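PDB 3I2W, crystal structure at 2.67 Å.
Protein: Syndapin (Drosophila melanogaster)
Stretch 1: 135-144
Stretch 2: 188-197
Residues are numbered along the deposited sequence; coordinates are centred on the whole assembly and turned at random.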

# COMPACT_ATOMS: atom_id res chain seq x y z
N ALA B 135 -56.87 -9.40 12.03
CA ALA B 135 -57.62 -9.93 10.91
C ALA B 135 -59.13 -9.71 11.16
O ALA B 135 -59.82 -9.06 10.37
CB ALA B 135 -57.29 -11.43 10.71
N LYS B 136 -59.63 -10.25 12.26
CA LYS B 136 -60.91 -9.90 12.78
C LYS B 136 -61.16 -8.41 12.67
O LYS B 136 -62.10 -8.00 12.00
CB LYS B 136 -61.04 -10.39 14.19
CG LYS B 136 -61.10 -11.91 14.28
CD LYS B 136 -61.50 -12.32 15.69
CE LYS B 136 -61.10 -13.74 16.06
NZ LYS B 136 -61.78 -14.71 15.16
N VAL B 137 -60.34 -7.56 13.27
CA VAL B 137 -60.70 -6.18 13.19
C VAL B 137 -60.90 -5.83 11.75
O VAL B 137 -61.82 -5.14 11.43
CB VAL B 137 -59.74 -5.23 13.88
CG1 VAL B 137 -59.91 -3.81 13.38
CG2 VAL B 137 -59.99 -5.23 15.36
N GLU B 138 -60.09 -6.37 10.86
CA GLU B 138 -60.17 -5.97 9.47
C GLU B 138 -61.40 -6.48 8.70
O GLU B 138 -61.92 -5.75 7.88
CB GLU B 138 -58.87 -6.28 8.75
CG GLU B 138 -57.67 -5.52 9.34
CD GLU B 138 -57.66 -4.01 9.03
OE1 GLU B 138 -57.36 -3.18 9.95
OE2 GLU B 138 -57.93 -3.64 7.86
N LYS B 139 -61.86 -7.70 8.99
CA LYS B 139 -63.13 -8.24 8.45
C LYS B 139 -64.30 -7.40 8.98
O LYS B 139 -64.99 -6.75 8.22
CB LYS B 139 -63.37 -9.71 8.82
CG LYS B 139 -63.06 -10.72 7.74
CD LYS B 139 -64.13 -10.86 6.62
CE LYS B 139 -65.41 -11.64 7.04
NZ LYS B 139 -65.36 -12.25 8.41
N ALA B 140 -64.49 -7.43 10.29
CA ALA B 140 -65.39 -6.55 10.95
C ALA B 140 -65.39 -5.13 10.37
O ALA B 140 -66.46 -4.56 10.18
CB ALA B 140 -65.08 -6.52 12.41
N LYS B 141 -64.24 -4.54 10.10
CA LYS B 141 -64.29 -3.20 9.56
C LYS B 141 -64.85 -3.19 8.09
O LYS B 141 -65.64 -2.31 7.69
CB LYS B 141 -62.94 -2.49 9.70
CG LYS B 141 -62.55 -1.63 8.51
CD LYS B 141 -61.80 -0.38 8.93
CE LYS B 141 -60.76 0.06 7.85
NZ LYS B 141 -59.59 -0.91 7.75
N ALA B 142 -64.44 -4.18 7.31
CA ALA B 142 -64.90 -4.27 5.94
C ALA B 142 -66.39 -4.67 5.96
O ALA B 142 -67.22 -4.03 5.29
CB ALA B 142 -64.04 -5.27 5.12
N ASP B 143 -66.72 -5.69 6.77
CA ASP B 143 -68.04 -6.23 6.84
C ASP B 143 -69.03 -5.21 7.32
O ASP B 143 -70.25 -5.42 7.21
CB ASP B 143 -68.07 -7.50 7.70
CG ASP B 143 -67.57 -8.70 6.92
OD1 ASP B 143 -67.04 -8.48 5.78
OD2 ASP B 143 -67.73 -9.84 7.43
N TYR B 144 -68.53 -4.08 7.79
CA TYR B 144 -69.43 -3.10 8.38
C TYR B 144 -69.53 -1.89 7.52
O TYR B 144 -70.39 -1.06 7.69
CB TYR B 144 -68.94 -2.71 9.77
CG TYR B 144 -69.40 -1.34 10.22
CD1 TYR B 144 -70.61 -1.15 10.86
CD2 TYR B 144 -68.61 -0.21 10.01
CE1 TYR B 144 -71.05 0.13 11.29
CE2 TYR B 144 -69.04 1.09 10.44
CZ TYR B 144 -70.26 1.24 11.08
OH TYR B 144 -70.70 2.49 11.50
N LYS B 188 -75.90 -4.99 13.76
CA LYS B 188 -75.15 -6.21 14.01
C LYS B 188 -73.62 -5.97 13.77
O LYS B 188 -72.78 -6.26 14.64
CB LYS B 188 -75.69 -7.37 13.15
CG LYS B 188 -75.52 -8.75 13.81
CD LYS B 188 -75.66 -9.95 12.84
CE LYS B 188 -75.47 -11.29 13.60
NZ LYS B 188 -75.25 -12.48 12.72
N CYS B 189 -73.29 -5.43 12.60
CA CYS B 189 -71.93 -5.09 12.21
C CYS B 189 -71.20 -4.06 13.04
O CYS B 189 -70.05 -4.31 13.36
CB CYS B 189 -71.92 -4.63 10.78
SG CYS B 189 -72.06 -6.04 9.81
N ARG B 190 -71.83 -2.92 13.33
CA ARG B 190 -71.23 -1.95 14.21
C ARG B 190 -70.84 -2.68 15.49
O ARG B 190 -69.76 -2.49 16.04
CB ARG B 190 -72.15 -0.78 14.51
CG ARG B 190 -71.43 0.39 15.21
CD ARG B 190 -72.19 1.71 15.34
NE ARG B 190 -72.40 2.36 14.04
CZ ARG B 190 -73.58 2.41 13.43
NH1 ARG B 190 -74.67 1.85 14.00
NH2 ARG B 190 -73.71 3.03 12.25
N GLU B 191 -71.69 -3.58 15.95
CA GLU B 191 -71.37 -4.27 17.15
C GLU B 191 -70.15 -5.15 17.00
O GLU B 191 -69.19 -4.94 17.70
CB GLU B 191 -72.56 -4.99 17.73
CG GLU B 191 -73.33 -4.07 18.64
CD GLU B 191 -74.77 -4.54 18.84
OE1 GLU B 191 -74.97 -5.65 19.40
OE2 GLU B 191 -75.70 -3.79 18.43
N LYS B 192 -70.15 -6.11 16.08
CA LYS B 192 -69.00 -7.00 15.97
C LYS B 192 -67.68 -6.18 15.79
O LYS B 192 -66.63 -6.55 16.34
CB LYS B 192 -69.16 -8.08 14.88
CG LYS B 192 -70.33 -9.08 14.95
CD LYS B 192 -70.73 -9.69 16.35
CE LYS B 192 -69.56 -10.16 17.29
NZ LYS B 192 -68.91 -11.49 16.98
N TYR B 193 -67.75 -5.08 15.07
CA TYR B 193 -66.59 -4.24 14.88
C TYR B 193 -66.11 -3.68 16.24
O TYR B 193 -65.02 -4.00 16.69
CB TYR B 193 -66.89 -3.21 13.78
CG TYR B 193 -65.78 -2.30 13.32
CD1 TYR B 193 -64.42 -2.64 13.43
CD2 TYR B 193 -66.08 -1.10 12.72
CE1 TYR B 193 -63.41 -1.73 12.98
CE2 TYR B 193 -65.10 -0.20 12.30
CZ TYR B 193 -63.78 -0.51 12.43
OH TYR B 193 -62.87 0.40 11.98
N GLU B 194 -66.95 -2.93 16.95
CA GLU B 194 -66.65 -2.50 18.31
C GLU B 194 -66.16 -3.61 19.21
O GLU B 194 -65.41 -3.38 20.11
CB GLU B 194 -67.88 -1.86 18.95
CG GLU B 194 -68.22 -0.44 18.42
CD GLU B 194 -69.69 -0.06 18.69
OE1 GLU B 194 -70.39 -0.82 19.42
OE2 GLU B 194 -70.15 0.99 18.17
N GLN B 195 -66.57 -4.83 19.00
CA GLN B 195 -66.12 -5.86 19.90
C GLN B 195 -64.75 -6.36 19.53
O GLN B 195 -64.06 -6.98 20.33
CB GLN B 195 -67.08 -7.06 19.88
CG GLN B 195 -68.27 -6.94 20.80
CD GLN B 195 -69.48 -7.58 20.15
OE1 GLN B 195 -70.10 -6.99 19.26
NE2 GLN B 195 -69.81 -8.81 20.56
N ALA B 196 -64.38 -6.16 18.28
CA ALA B 196 -63.17 -6.72 17.79
C ALA B 196 -62.10 -5.72 18.19
O ALA B 196 -61.04 -6.09 18.70
CB ALA B 196 -63.23 -6.92 16.29
N ILE B 197 -62.41 -4.44 18.02
CA ILE B 197 -61.53 -3.42 18.52
C ILE B 197 -61.26 -3.53 20.02
O ILE B 197 -60.12 -3.48 20.49
CB ILE B 197 -62.02 -2.08 18.17
CG1 ILE B 197 -61.61 -1.82 16.73
CG2 ILE B 197 -61.33 -1.07 19.04
CD1 ILE B 197 -62.25 -0.69 16.08

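Two helical segments of the syndapin chain, 135-144 and 188-197, pack in nearly antiparallel fashion, with 158° between their N-to-C directions and axes that approach to 8.4 Å. Three backbone pairings set the register: Val137 with Ala196, Ala140 with Tyr193, and Tyr144 with Cys189, whose CA atoms lie 5.2, 4.7 and 5.0 Å apart, respectively. The tightest of these falls at Ala140, where a lone methyl group meets the other helix: Ala140 CB is 3.7 Å from Tyr193 CA, 4.0 Å from Tyr193 CB and 4.3 Å from Ala196 CB.

Tyr193 is the central side chain. Its CA-to-CB bond points toward the first helix, and the t rotamer (chi1 -175°) carries the ring into a hole formed by Val137, Ala140, Lys141 and Tyr144. With chi2 at 25°, the ring turns one face to the backbone of Lys141, whose CA lies 3.8 Å from the Tyr193 ring centroid and only 9° off the ring normal, a CH-pi contact. The Lys141 side chain follows the tyrosine outward: its CB is over the same ring, and Lys141 CD comes within 3.3 Å of Tyr193 OH. Its chi1, chi2 and chi3 (141°, 145°, 148°) all lie between wells; its end leads away from the second helix, and Lys141 NZ forms a salt bridge with Glu138 OE2 of its own helix at 3.2 Å. The Tyr193 hydroxyl is hydrogen-bonded elsewhere in the structure.

Val137 is buried and in the t rotamer (chi1 161°). Its CG1 lies nearer Tyr193 and its CG2 nearer Ala196, with Val137 CG1 4.1 Å from Tyr193 CE1 and Val137 CG2 3.8 Å from Ala196 CB; both methyls reach Ile197 CG1, Val137 CG2 at 4.0 Å. The Ala196 CA-to-CB bond points toward the first helix, and Val137 CG2 lies 3.6 Å from Ala196 C.

At the other end, the Tyr144 CA-to-CB bond also points toward the second helix, and the side chain also adopts t (chi1 155°), with chi2 at 87°. Its CB meets Cys189 CB at 3.7 Å, and its ring runs along the second helix past Cys189 to Arg190, with Tyr144 CD1 3.7 Å from Cys189 C. The two tyrosine rings meet obliquely, their planes at 42° and centroids 5.7 Å apart; the nearest atoms are Tyr144 CD2 and Tyr193 CD2, at 3.8 Å. The Arg190 CA-to-CB bond lies sideways to the first helix; the chain is extended through chi1 and chi2 (both t) before chi3 turns to m at -68°. This brings the guanidinium to the phenol: Arg190 NE and Arg190 NH2 each donate a weak hydrogen bond to Tyr144 OH at 3.1 Å, with N-H...O angles of 132° and 128°. Tyr144 CE1 lies over one face of the same guanidinium. Cys189, in the m rotamer (chi1 -77°), places its SG 3.2 Å from Asp143 O.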